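Transcription initiation factor IIB,Transcription initiation factor IIB (Methanocaldococcus vulcanius, PDB 5O9I) is a mini-intein of the HINT fold from the transcription factor IIB precursor, of the kind that excises itself by protein splicing. Local coordinates at residues D52-A57 with F66-E71. Numbering follows the deposited sequence.
Sequences DVEVIA and FMPVSE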
ATOM      1  N   ASP A  52      -2.780  -8.026 -16.791  1.00106.35           N
ATOM      2  CA  ASP A  52      -3.417  -9.210 -16.213  1.00109.81           C
ATOM      3  C   ASP A  52      -3.418  -9.224 -14.640  1.00104.74           C
ATOM      4  O   ASP A  52      -3.496 -10.287 -14.039  1.00109.01           O
ATOM      5  CB  ASP A  52      -2.778 -10.531 -16.768  1.00113.99           C
ATOM      6  CG  ASP A  52      -2.777 -10.629 -18.304  1.00121.49           C
ATOM      7  OD1 ASP A  52      -3.578  -9.923 -18.950  1.00125.66           O
ATOM      8  OD2 ASP A  52      -1.968 -11.424 -18.857  1.00123.22           O
ATOM      9  N   VAL A  53      -3.262  -8.078 -13.990  1.00 97.12           N
ATOM     10  CA  VAL A  53      -3.030  -8.040 -12.561  1.00 92.37           C
ATOM     11  C   VAL A  53      -3.885  -6.961 -11.909  1.00 87.53           C
ATOM     12  O   VAL A  53      -3.925  -5.832 -12.357  1.00 86.08           O
ATOM     13  CB  VAL A  53      -1.540  -7.774 -12.257  1.00 92.12           C
ATOM     14  CG1 VAL A  53      -1.330  -7.400 -10.772  1.00 88.69           C
ATOM     15  CG2 VAL A  53      -0.719  -9.003 -12.621  1.00 93.51           C
ATOM     16  N   GLU A  54      -4.558  -7.305 -10.830  1.00 86.13           N
ATOM     17  CA  GLU A  54      -5.411  -6.367 -10.144  1.00 81.28           C
ATOM     18  C   GLU A  54      -5.223  -6.432  -8.678  1.00 77.38           C
ATOM     19  O   GLU A  54      -4.842  -7.453  -8.145  1.00 77.66           O
ATOM     20  CB  GLU A  54      -6.862  -6.676 -10.409  1.00 82.94           C
ATOM     21  CG  GLU A  54      -7.236  -6.565 -11.862  1.00 87.82           C
ATOM     22  CD  GLU A  54      -8.662  -6.951 -12.073  1.00 90.23           C
ATOM     23  OE1 GLU A  54      -8.919  -8.172 -12.121  1.00 94.74           O
ATOM     24  OE2 GLU A  54      -9.510  -6.044 -12.176  1.00 91.49           O
ATOM     25  N   VAL A  55      -5.600  -5.340  -8.025  1.00 71.81           N
ATOM     26  CA  VAL A  55      -5.393  -5.156  -6.628  1.00 65.16           C
ATOM     27  C   VAL A  55      -6.665  -4.606  -6.013  1.00 60.35           C
ATOM     28  O   VAL A  55      -7.486  -4.042  -6.703  1.00 59.42           O
ATOM     29  CB  VAL A  55      -4.151  -4.253  -6.513  1.00 67.08           C
ATOM     30  CG1 VAL A  55      -4.417  -2.853  -6.045  1.00 65.75           C
ATOM     31  CG2 VAL A  55      -3.063  -4.965  -5.738  1.00 69.87           C
ATOM     32  N   ILE A  56      -6.817  -4.777  -4.722  1.00 55.67           N
ATOM     33  CA  ILE A  56      -7.967  -4.229  -4.016  1.00 54.06           C
ATOM     34  C   ILE A  56      -7.768  -2.754  -3.635  1.00 50.15           C
ATOM     35  O   ILE A  56      -6.779  -2.386  -2.982  1.00 46.16           O
ATOM     36  CB  ILE A  56      -8.271  -5.065  -2.729  1.00 55.15           C
ATOM     37  CG1 ILE A  56      -8.538  -6.526  -3.096  1.00 57.34           C
ATOM     38  CG2 ILE A  56      -9.524  -4.598  -2.048  1.00 52.84           C
ATOM     39  CD1 ILE A  56      -8.141  -7.442  -1.968  1.00 58.09           C
ATOM     40  N   ALA A  57      -8.742  -1.936  -4.071  1.00 49.71           N
ATOM     41  CA  ALA A  57      -8.748  -0.488  -3.859  1.00 48.71           C
ATOM     42  C   ALA A  57     -10.121  -0.068  -3.521  1.00 47.45           C
ATOM     43  O   ALA A  57     -11.063  -0.709  -3.913  1.00 47.10           O
ATOM     44  CB  ALA A  57      -8.345   0.215  -5.101  1.00 49.99           C
ATOM     45  N   PHE A  66     -11.675  -5.086  -6.815  1.00 56.26           N
ATOM     46  CA  PHE A  66     -10.429  -5.427  -7.510  1.00 57.20           C
ATOM     47  C   PHE A  66     -10.329  -4.479  -8.667  1.00 58.10           C
ATOM     48  O   PHE A  66     -11.326  -4.244  -9.318  1.00 57.35           O
ATOM     49  CB  PHE A  66     -10.401  -6.881  -7.974  1.00 56.60           C
ATOM     50  CG  PHE A  66      -9.872  -7.813  -6.933  1.00 54.74           C
ATOM     51  CD1 PHE A  66      -8.542  -7.960  -6.782  1.00 54.25           C
ATOM     52  CD2 PHE A  66     -10.729  -8.527  -6.057  1.00 54.14           C
ATOM     53  CE1 PHE A  66      -8.012  -8.779  -5.811  1.00 53.90           C
ATOM     54  CE2 PHE A  66     -10.213  -9.374  -5.107  1.00 52.48           C
ATOM     55  CZ  PHE A  66      -8.865  -9.504  -4.996  1.00 52.64           C
ATOM     56  N   MET A  67      -9.157  -3.889  -8.847  1.00 60.02           N
ATOM     57  CA  MET A  67      -8.908  -2.922  -9.910  1.00 63.14           C
ATOM     58  C   MET A  67      -7.542  -3.121 -10.581  1.00 64.83           C
ATOM     59  O   MET A  67      -6.529  -3.428  -9.899  1.00 60.81           O
ATOM     60  CB  MET A  67      -8.879  -1.552  -9.303  1.00 63.99           C
ATOM     61  CG  MET A  67     -10.153  -1.166  -8.624  1.00 65.29           C
ATOM     62  SD  MET A  67     -11.017  -0.362  -9.931  1.00 75.29           S
ATOM     63  CE  MET A  67     -11.335   1.108  -8.973  1.00 78.25           C
ATOM     64  N   PRO A  68      -7.460  -2.833 -11.899  1.00 67.66           N
ATOM     65  CA  PRO A  68      -6.197  -3.111 -12.616  1.00 69.09           C
ATOM     66  C   PRO A  68      -5.047  -2.241 -12.149  1.00 69.64           C
ATOM     67  O   PRO A  68      -5.247  -1.089 -11.766  1.00 67.94           O
ATOM     68  CB  PRO A  68      -6.524  -2.818 -14.076  1.00 70.63           C
ATOM     69  CG  PRO A  68      -7.936  -2.563 -14.149  1.00 70.37           C
ATOM     70  CD  PRO A  68      -8.359  -2.059 -12.754  1.00 68.63           C
ATOM     71  N   VAL A  69      -3.857  -2.830 -12.158  1.00 73.72           N
ATOM     72  CA  VAL A  69      -2.611  -2.125 -11.933  1.00 76.08           C
ATOM     73  C   VAL A  69      -2.008  -1.887 -13.293  1.00 80.58           C
ATOM     74  O   VAL A  69      -1.807  -2.828 -14.047  1.00 83.79           O
ATOM     75  CB  VAL A  69      -1.629  -2.991 -11.119  1.00 76.10           C
ATOM     76  CG1 VAL A  69      -0.283  -2.268 -10.981  1.00 78.09           C
ATOM     77  CG2 VAL A  69      -2.185  -3.283  -9.740  1.00 73.36           C
ATOM     78  N   SER A  70      -1.690  -0.644 -13.594  1.00 84.45           N
ATOM     79  CA  SER A  70      -1.099  -0.295 -14.890  1.00 88.64           C
ATOM     80  C   SER A  70       0.384  -0.556 -14.917  1.00 89.11           C
ATOM     81  O   SER A  70       0.910  -1.137 -15.898  1.00 92.68           O
ATOM     82  CB  SER A  70      -1.359   1.185 -15.166  1.00 88.95           C
ATOM     83  OG  SER A  70      -1.045   1.946 -14.006  1.00 87.04           O
ATOM     84  N   GLU A  71       1.068  -0.107 -13.869  1.00 89.20           N
ATOM     85  CA  GLU A  71       2.534  -0.297 -13.760  1.00 93.53           C
ATOM     86  C   GLU A  71       3.054  -0.403 -12.324  1.00 90.98           C
ATOM     87  O   GLU A  71       2.411  -0.001 -11.376  1.00 86.33           O
ATOM     88  CB  GLU A  71       3.292   0.844 -14.469  1.00 96.75           C
ATOM     89  CG  GLU A  71       2.621   2.206 -14.369  1.00 97.95           C
ATOM     90  CD  GLU A  71       3.576   3.363 -14.268  1.00100.54           C
ATOM     91  OE1 GLU A  71       4.534   3.381 -15.057  1.00103.85           O
ATOM     92  OE2 GLU A  71       3.366   4.238 -13.400  1.00100.80           O
TER
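Ile56 lies over one face of the Phe66 ring. Its CG1 is 3.7 Å from the ring centroid, 18° off the normal, a CH-pi contact. With CG1 anti to the carbonyl carbon (chi1 -58°), the ethyl arm reaches the rim of the ring at CZ. At the ring edge, near its plane, sits Glu54 O. Val55 and Met67 point to the other face of the sheet. Val55 CB meets Val69 CG2 at 3.9 Å, and Ala57 CB touches Met67 CG. The Glu54 chain runs past Met67 O, with CG 3.7 Å from Pro68 CA.

The backbones pair as an antiparallel hairpin. Val55 and Met67 form the hydrogen-bonded pair: Met67 N gives to Val55 O at 2.7 Å, and Val55 N gives to Met67 O at 2.8 Å. Val69 N then donates to Val53 O, nearly straight at 169°. Proline has no N-H, but Pro68 sits in a non-hydrogen-bonded pair with Glu54, where none is needed. Strand 11-16 continues the sheet beyond strand 53-58, and its Ile13 touches both Ile56 and Phe66. An alanine at Phe66 would probably open a gap over Ile56 CG1 and lose the CH-pi contact. The hairpin belongs to the intein splicing domain. Three backbone bonds hold its two segments in register, and the CH-pi contact adds to them on the Ile56-Phe66 face.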